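Local coordinates for protein succinate-semialdehyde dehydrogenase (Synechococcus sp., PDB 4ITA) that probably oxidises succinic semialdehyde to succinate with an NADP cofactor, as a member of the aldehyde dehydrogenase family, at residues 95-107 against 438-450. Sequence-based numbering, arbitrary orientation.
Sequences YYAEHGEQFLANE and ELGLAGIRTFVNA. With EDO (1,2-ethanediol), chain F; EDO (1,2-ethanediol), chain B.
Arg445 grips the carbonyl of Phe103 side-on with two nitrogens: NE donates to Phe103 O at 2.8 Å and NH2 reaches the same oxygen at 3.0 Å, Phe103 O lying close to the guanidinium plane. The bend at chi2 (-68°) turns the guanidinium edge toward Phe103 O, while Leu441 CD1 sits against one of its faces. NH2 also forms a salt bridge to Glu107 OE2 at 2.9 Å, meeting the carboxylate from above its plane, the two flat groups standing 83° apart. Water 2 links Arg445 NH1 to Glu107 OE1, which also hydrogen-bonds Tyr120 OH; the guanidinium makes a cation-pi contact with that ring. At the far end, Tyr96 OH donates to Gly440 O (2.7 Å), in the carbonyl plane and on a lone pair.

Between these polar ends lies Ile444. Its CG1 is anti to the backbone N, sending CD1 to Leu104 CD1 (3.7 Å) and close to Gly100 CA; CG2 instead meets Phe103 CB at 3.7 Å, near the edge of that ring. Leu441 CD1 packs on Phe103 CG at 3.6 Å.

The axis of 440-445 passes that of 95-103, the last turns of helix 79-103, at 10.0 Å with a crossing angle of -69°. The contact joins that helix end to the C-terminal region beside the dimer interface, where Ala450 O of strand 448-455, antiparallel to strand 115-129, hydrogen-bonds Arg437 of the second subunit.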
ATOM      1  N   TYR A  95     -18.930  13.307   5.276  1.00  5.93           N
ATOM      2  CA  TYR A  95     -18.807  11.859   5.409  1.00  6.68           C
ATOM      3  C   TYR A  95     -17.777  11.469   6.470  1.00  6.75           C
ATOM      4  O   TYR A  95     -18.059  10.666   7.369  1.00  6.99           O
ATOM      5  CB  TYR A  95     -18.465  11.220   4.065  1.00  7.48           C
ATOM      6  CG  TYR A  95     -18.341   9.719   4.144  1.00  7.07           C
ATOM      7  CD1 TYR A  95     -19.470   8.909   4.135  1.00  7.42           C
ATOM      8  CD2 TYR A  95     -17.095   9.105   4.239  1.00  7.79           C
ATOM      9  CE1 TYR A  95     -19.358   7.534   4.214  1.00  8.28           C
ATOM     10  CE2 TYR A  95     -16.976   7.731   4.310  1.00  7.85           C
ATOM     11  CZ  TYR A  95     -18.108   6.949   4.304  1.00  8.04           C
ATOM     12  OH  TYR A  95     -17.983   5.577   4.381  1.00  9.51           O
ATOM     13  N   TYR A  96     -16.577  12.040   6.389  1.00  6.37           N
ATOM     14  CA  TYR A  96     -15.558  11.705   7.376  1.00  6.52           C
ATOM     15  C   TYR A  96     -15.791  12.363   8.739  1.00  6.01           C
ATOM     16  O   TYR A  96     -15.436  11.791   9.765  1.00  6.77           O
ATOM     17  CB  TYR A  96     -14.144  11.916   6.824  1.00  6.65           C
ATOM     18  CG  TYR A  96     -13.822  10.834   5.822  1.00  6.23           C
ATOM     19  CD1 TYR A  96     -13.688   9.510   6.230  1.00  5.85           C
ATOM     20  CD2 TYR A  96     -13.708  11.113   4.465  1.00  6.53           C
ATOM     21  CE1 TYR A  96     -13.414   8.497   5.321  1.00  6.78           C
ATOM     22  CE2 TYR A  96     -13.433  10.103   3.546  1.00  7.13           C
ATOM     23  CZ  TYR A  96     -13.293   8.804   3.985  1.00  6.02           C
ATOM     24  OH  TYR A  96     -13.028   7.805   3.084  1.00  7.95           O
ATOM     25  N   ALA A  97     -16.418  13.533   8.762  1.00  5.00           N
ATOM     26  CA  ALA A  97     -16.878  14.092  10.033  1.00  6.73           C
ATOM     27  C   ALA A  97     -17.837  13.119  10.722  1.00  6.26           C
ATOM     28  O   ALA A  97     -17.755  12.907  11.934  1.00  7.48           O
ATOM     29  CB  ALA A  97     -17.555  15.420   9.805  1.00  7.23           C
ATOM     30  N   GLU A  98     -18.730  12.519   9.941  1.00  6.09           N
ATOM     31  CA  GLU A  98     -19.800  11.689  10.484  1.00  7.48           C
ATOM     32  C   GLU A  98     -19.378  10.258  10.833  1.00  8.05           C
ATOM     33  O   GLU A  98     -19.977   9.636  11.712  1.00  8.03           O
ATOM     34  CB  GLU A  98     -21.008  11.709   9.532  1.00  8.42           C
ATOM     35  CG  GLU A  98     -21.741  13.057   9.542  1.00 10.00           C
ATOM     36  CD  GLU A  98     -22.656  13.294   8.352  1.00 13.23           C
ATOM     37  OE1 GLU A  98     -22.952  12.348   7.599  1.00 14.75           O
ATOM     38  OE2 GLU A  98     -23.082  14.453   8.174  1.00 14.80           O
ATOM     39  N   HIS A  99     -18.346   9.744  10.160  1.00  5.99           N
ATOM     40  CA  HIS A  99     -17.960   8.337  10.296  1.00  6.65           C
ATOM     41  C   HIS A  99     -16.528   8.096  10.750  1.00  7.12           C
ATOM     42  O   HIS A  99     -16.191   6.987  11.157  1.00  7.31           O
ATOM     43  CB  HIS A  99     -18.162   7.586   8.972  1.00  8.11           C
ATOM     44  CG  HIS A  99     -19.580   7.555   8.505  1.00  7.55           C
ATOM     45  ND1 HIS A  99     -20.505   6.659   9.004  1.00 10.24           N
ATOM     46  CD2 HIS A  99     -20.236   8.308   7.591  1.00 10.19           C
ATOM     47  CE1 HIS A  99     -21.672   6.870   8.421  1.00 10.99           C
ATOM     48  NE2 HIS A  99     -21.535   7.859   7.555  1.00 12.23           N
ATOM     49  N   GLY A 100     -15.679   9.112  10.661  1.00  6.32           N
ATOM     50  CA  GLY A 100     -14.249   8.922  10.853  1.00  7.10           C
ATOM     51  C   GLY A 100     -13.834   8.369  12.202  1.00  6.37           C
ATOM     52  O   GLY A 100     -12.965   7.492  12.276  1.00  7.42           O
ATOM     53  N   GLU A 101     -14.451   8.857  13.274  1.00  6.39           N
ATOM     54  CA  GLU A 101     -14.107   8.364  14.601  1.00  6.99           C
ATOM     55  C   GLU A 101     -14.428   6.875  14.717  1.00  7.76           C
ATOM     56  O   GLU A 101     -13.595   6.085  15.186  1.00  8.28           O
ATOM     57  CB  GLU A 101     -14.830   9.144  15.700  1.00  7.67           C
ATOM     58  CG  GLU A 101     -14.466   8.657  17.103  1.00  8.55           C
ATOM     59  CD  GLU A 101     -14.858   9.619  18.209  1.00 11.63           C
ATOM     60  OE1 GLU A 101     -15.508  10.640  17.923  1.00  9.83           O
ATOM     61  OE2 GLU A 101     -14.498   9.352  19.372  1.00 14.06           O
ATOM     62  N   GLN A 102     -15.625   6.488  14.277  1.00  6.90           N
ATOM     63  CA  GLN A 102     -16.044   5.090  14.318  1.00  7.61           C
ATOM     64  C   GLN A 102     -15.122   4.229  13.475  1.00  8.12           C
ATOM     65  O   GLN A 102     -14.756   3.122  13.868  1.00  8.71           O
ATOM     66  CB  GLN A 102     -17.478   4.948  13.804  1.00  7.33           C
ATOM     67  CG  GLN A 102     -18.510   5.769  14.582  1.00  8.40           C
ATOM     68  CD  GLN A 102     -18.793   7.128  13.959  1.00  8.34           C
ATOM     69  OE1 GLN A 102     -17.904   7.970  13.846  1.00  8.24           O
ATOM     70  NE2 GLN A 102     -20.037   7.347  13.548  1.00  8.77           N
ATOM     71  N   PHE A 103     -14.746   4.746  12.310  1.00  7.39           N
ATOM     72  CA  PHE A 103     -13.875   4.032  11.385  1.00  7.63           C
ATOM     73  C   PHE A 103     -12.479   3.804  11.952  1.00  8.23           C
ATOM     74  O   PHE A 103     -11.769   2.917  11.493  1.00  8.74           O
ATOM     75  CB  PHE A 103     -13.766   4.803  10.069  1.00  8.00           C
ATOM     76  CG  PHE A 103     -14.970   4.675   9.168  1.00  7.72           C
ATOM     77  CD1 PHE A 103     -16.073   3.899   9.513  1.00  9.29           C
ATOM     78  CD2 PHE A 103     -14.985   5.342   7.950  1.00  8.58           C
ATOM     79  CE1 PHE A 103     -17.167   3.797   8.647  1.00 10.01           C
ATOM     80  CE2 PHE A 103     -16.060   5.239   7.089  1.00  9.43           C
ATOM     81  CZ  PHE A 103     -17.153   4.470   7.437  1.00  9.03           C
ATOM     82  N   LEU A 104     -12.083   4.611  12.933  1.00  7.68           N
ATOM     83  CA  LEU A 104     -10.753   4.512  13.529  1.00  8.27           C
ATOM     84  C   LEU A 104     -10.753   3.944  14.950  1.00  8.10           C
ATOM     85  O   LEU A 104      -9.711   3.915  15.607  1.00  9.46           O
ATOM     86  CB  LEU A 104     -10.058   5.878  13.503  1.00  8.50           C
ATOM     87  CG  LEU A 104      -9.704   6.413  12.115  1.00  6.82           C
ATOM     88  CD1 LEU A 104      -9.166   7.834  12.210  1.00 10.04           C
ATOM     89  CD2 LEU A 104      -8.672   5.507  11.435  1.00  9.36           C
ATOM     90  N   ALA A 105     -11.915   3.496  15.418  1.00  8.83           N
ATOM     91  CA  ALA A 105     -12.033   2.927  16.762  1.00  9.27           C
ATOM     92  C   ALA A 105     -11.217   1.644  16.924  1.00  7.97           C
ATOM     93  O   ALA A 105     -10.988   0.912  15.955  1.00  9.57           O
ATOM     94  CB  ALA A 105     -13.492   2.661  17.090  1.00 10.82           C
ATOM     95  N   ASN A 106     -10.780   1.379  18.157  1.00  8.22           N
ATOM     96  CA  ASN A 106     -10.059   0.143  18.455  1.00  8.05           C
ATOM     97  C   ASN A 106     -10.847  -1.074  18.003  1.00  9.29           C
ATOM     98  O   ASN A 106     -12.065  -1.133  18.180  1.00  9.79           O
ATOM     99  CB  ASN A 106      -9.819  -0.003  19.955  1.00  9.67           C
ATOM    100  CG  ASN A 106      -8.911   1.061  20.525  1.00  9.39           C
ATOM    101  OD1 ASN A 106      -8.254   1.815  19.801  1.00 10.12           O
ATOM    102  ND2 ASN A 106      -8.858   1.120  21.850  1.00 11.49           N
ATOM    103  N   GLU A 107     -10.149  -2.050  17.439  1.00  9.76           N
ATOM    104  CA  GLU A 107     -10.777  -3.316  17.079  1.00 10.24           C
ATOM    105  C   GLU A 107     -10.164  -4.422  17.926  1.00  9.46           C
ATOM    106  O   GLU A 107      -8.976  -4.718  17.807  1.00  9.51           O
ATOM    107  CB  GLU A 107     -10.625  -3.591  15.581  1.00 11.21           C
ATOM    108  CG  GLU A 107     -11.391  -2.573  14.732  1.00 15.11           C
ATOM    109  CD  GLU A 107     -11.135  -2.683  13.236  1.00 20.79           C
ATOM    110  OE1 GLU A 107     -10.020  -3.073  12.838  1.00 25.57           O
ATOM    111  OE2 GLU A 107     -12.059  -2.362  12.460  1.00 26.15           O
ATOM    112  N   GLU A 438      -9.388   5.082  -2.121  1.00  7.44           N
ATOM    113  CA  GLU A 438      -9.884   6.262  -1.433  1.00  8.40           C
ATOM    114  C   GLU A 438     -11.344   6.017  -1.079  1.00  6.59           C
ATOM    115  O   GLU A 438     -11.947   5.063  -1.572  1.00  8.43           O
ATOM    116  CB  GLU A 438      -9.788   7.496  -2.337  1.00 10.48           C
ATOM    117  CG  GLU A 438      -8.377   7.941  -2.687  1.00 12.45           C
ATOM    118  CD  GLU A 438      -7.739   8.770  -1.595  1.00 17.59           C
ATOM    119  OE1 GLU A 438      -8.051   8.541  -0.402  1.00 17.74           O
ATOM    120  OE2 GLU A 438      -6.929   9.657  -1.943  1.00 22.03           O
ATOM    121  N   LEU A 439     -11.899   6.879  -0.230  1.00  7.14           N
ATOM    122  CA  LEU A 439     -13.322   6.873   0.132  1.00  8.20           C
ATOM    123  C   LEU A 439     -13.744   5.657   0.964  1.00  6.95           C
ATOM    124  O   LEU A 439     -12.942   4.750   1.211  1.00  8.12           O
ATOM    125  CB  LEU A 439     -14.212   7.055  -1.104  1.00  8.38           C
ATOM    126  CG  LEU A 439     -13.891   8.316  -1.911  1.00  6.48           C
ATOM    127  CD1 LEU A 439     -14.815   8.439  -3.109  1.00  9.42           C
ATOM    128  CD2 LEU A 439     -13.975   9.559  -1.029  1.00  8.88           C
ATOM    129  N   GLY A 440     -14.987   5.660   1.437  1.00  8.56           N
ATOM    130  CA  GLY A 440     -15.434   4.628   2.359  1.00  8.44           C
ATOM    131  C   GLY A 440     -14.522   4.491   3.571  1.00  8.08           C
ATOM    132  O   GLY A 440     -13.872   5.444   4.008  1.00  7.19           O
ATOM    133  N   LEU A 441     -14.472   3.288   4.126  1.00 10.09           N
ATOM    134  CA  LEU A 441     -13.568   3.000   5.225  1.00  7.54           C
ATOM    135  C   LEU A 441     -12.119   3.094   4.757  1.00  7.79           C
ATOM    136  O   LEU A 441     -11.243   3.590   5.479  1.00  8.27           O
ATOM    137  CB  LEU A 441     -13.861   1.604   5.783  1.00 10.14           C
ATOM    138  CG  LEU A 441     -12.887   1.076   6.838  1.00  9.53           C
ATOM    139  CD1 LEU A 441     -12.924   1.949   8.067  1.00 10.03           C
ATOM    140  CD2 LEU A 441     -13.213  -0.370   7.199  1.00 12.61           C
ATOM    141  N   ALA A 442     -11.866   2.616   3.541  1.00  9.07           N
ATOM    142  CA  ALA A 442     -10.509   2.559   3.011  1.00  9.57           C
ATOM    143  C   ALA A 442      -9.786   3.900   3.065  1.00  9.33           C
ATOM    144  O   ALA A 442      -8.611   3.959   3.422  1.00 10.68           O
ATOM    145  CB  ALA A 442     -10.523   2.029   1.578  1.00 11.11           C
ATOM    146  N   GLY A 443     -10.486   4.978   2.717  1.00  7.70           N
ATOM    147  CA  GLY A 443      -9.857   6.284   2.629  1.00  9.42           C
ATOM    148  C   GLY A 443      -9.201   6.743   3.918  1.00  9.46           C
ATOM    149  O   GLY A 443      -8.194   7.452   3.899  1.00 10.36           O
ATOM    150  N   ILE A 444      -9.770   6.358   5.053  1.00  7.79           N
ATOM    151  CA  ILE A 444      -9.215   6.802   6.329  1.00  7.85           C
ATOM    152  C   ILE A 444      -8.278   5.759   6.946  1.00  8.42           C
ATOM    153  O   ILE A 444      -7.602   6.031   7.934  1.00  9.85           O
ATOM    154  CB  ILE A 444     -10.336   7.259   7.307  1.00  6.69           C
ATOM    155  CG1 ILE A 444      -9.791   8.232   8.361  1.00  7.48           C
ATOM    156  CG2 ILE A 444     -11.079   6.068   7.917  1.00  7.16           C
ATOM    157  CD1 ILE A 444     -10.870   8.932   9.171  1.00  7.22           C
ATOM    158  N   ARG A 445      -8.222   4.573   6.351  1.00  7.66           N
ATOM    159  CA  ARG A 445      -7.324   3.526   6.843  1.00  9.36           C
ATOM    160  C   ARG A 445      -5.985   3.465   6.115  1.00  9.00           C
ATOM    161  O   ARG A 445      -5.061   2.817   6.587  1.00 11.29           O
ATOM    162  CB  ARG A 445      -7.993   2.152   6.768  1.00  8.73           C
ATOM    163  CG  ARG A 445      -9.122   1.958   7.754  1.00  8.84           C
ATOM    164  CD  ARG A 445      -8.640   1.920   9.198  1.00  9.09           C
ATOM    165  NE  ARG A 445      -9.717   1.521  10.105  1.00  9.41           N
ATOM    166  CZ  ARG A 445     -10.111   0.268  10.295  1.00 10.40           C
ATOM    167  NH1 ARG A 445      -9.515  -0.722   9.648  1.00 11.52           N
ATOM    168  NH2 ARG A 445     -11.103   0.005  11.137  1.00 11.58           N
ATOM    169  N   THR A 446      -5.871   4.127   4.971  1.00  9.43           N
ATOM    170  CA  THR A 446      -4.677   3.983   4.136  1.00  9.99           C
ATOM    171  C   THR A 446      -3.401   4.490   4.793  1.00  9.58           C
ATOM    172  O   THR A 446      -2.382   3.798   4.820  1.00 14.02           O
ATOM    173  CB  THR A 446      -4.854   4.692   2.798  1.00 12.04           C
ATOM    174  OG1 THR A 446      -5.975   4.115   2.112  1.00 15.40           O
ATOM    175  CG2 THR A 446      -3.605   4.522   1.942  1.00 13.96           C
ATOM    176  N   PHE A 447      -3.465   5.697   5.336  1.00  8.07           N
ATOM    177  CA  PHE A 447      -2.266   6.351   5.847  1.00  7.38           C
ATOM    178  C   PHE A 447      -2.305   6.528   7.359  1.00  7.97           C
ATOM    179  O   PHE A 447      -2.088   7.614   7.885  1.00  7.86           O
ATOM    180  CB  PHE A 447      -2.032   7.679   5.123  1.00  8.60           C
ATOM    181  CG  PHE A 447      -1.735   7.515   3.654  1.00  8.49           C
ATOM    182  CD1 PHE A 447      -0.628   6.796   3.238  1.00  8.85           C
ATOM    183  CD2 PHE A 447      -2.586   8.051   2.698  1.00 11.72           C
ATOM    184  CE1 PHE A 447      -0.350   6.636   1.884  1.00  8.32           C
ATOM    185  CE2 PHE A 447      -2.320   7.894   1.346  1.00 11.20           C
ATOM    186  CZ  PHE A 447      -1.202   7.185   0.940  1.00 10.39           C
ATOM    187  N   VAL A 448      -2.589   5.431   8.047  1.00  8.64           N
ATOM    188  CA  VAL A 448      -2.484   5.385   9.495  1.00  7.30           C
ATOM    189  C   VAL A 448      -1.600   4.216   9.876  1.00  6.74           C
ATOM    190  O   VAL A 448      -1.426   3.273   9.094  1.00  9.12           O
ATOM    191  CB  VAL A 448      -3.858   5.223  10.190  1.00  7.08           C
ATOM    192  CG1 VAL A 448      -4.738   6.442   9.942  1.00  9.27           C
ATOM    193  CG2 VAL A 448      -4.558   3.961   9.709  1.00 10.67           C
ATOM    194  N   ASN A 449      -1.018   4.311  11.067  1.00  6.78           N
ATOM    195  CA  ASN A 449      -0.364   3.199  11.728  1.00  7.07           C
ATOM    196  C   ASN A 449      -1.439   2.345  12.380  1.00  6.60           C
ATOM    197  O   ASN A 449      -2.059   2.768  13.357  1.00  7.05           O
ATOM    198  CB  ASN A 449       0.609   3.731  12.790  1.00  7.00           C
ATOM    199  CG  ASN A 449       1.229   2.629  13.640  1.00  6.87           C
ATOM    200  OD1 ASN A 449       1.129   1.449  13.320  1.00  8.59           O
ATOM    201  ND2 ASN A 449       1.889   3.018  14.721  1.00  8.37           N
ATOM    202  N   ALA A 450      -1.676   1.157  11.828  1.00  6.64           N
ATOM    203  CA  ALA A 450      -2.495   0.157  12.504  1.00  6.62           C
ATOM    204  C   ALA A 450      -1.575  -0.502  13.525  1.00  6.52           C
ATOM    205  O   ALA A 450      -0.740  -1.346  13.177  1.00  8.29           O
ATOM    206  CB  ALA A 450      -3.052  -0.858  11.519  1.00  8.41           C
TER
HETATM  207  C1  EDO F 504      -5.876   9.445   6.170  1.00 10.49           C
HETATM  208  O1  EDO F 504      -4.771  10.088   5.499  1.00 11.39           O
HETATM  209  C2  EDO F 504      -5.573   7.981   6.449  1.00  9.57           C
HETATM  210  O2  EDO F 504      -5.633   7.300   5.187  1.00 13.60           O
HETATM  211  C1  EDO B 519      -0.175  -4.227  13.657  1.00 12.10           C
HETATM  212  O1  EDO B 519      -1.163  -3.687  12.783  1.00 23.85           O
HETATM  213  C2  EDO B 519       1.283  -4.027  13.283  1.00 16.23           C
HETATM  214  O2  EDO B 519       2.158  -4.866  14.026  1.00 15.31           O
HETATM  215  O   HOH W   1     -12.765   0.740  13.817  1.00 15.35           O
HETATM  216  O   HOH W   2     -10.425  -3.447   9.988  1.00 21.69           O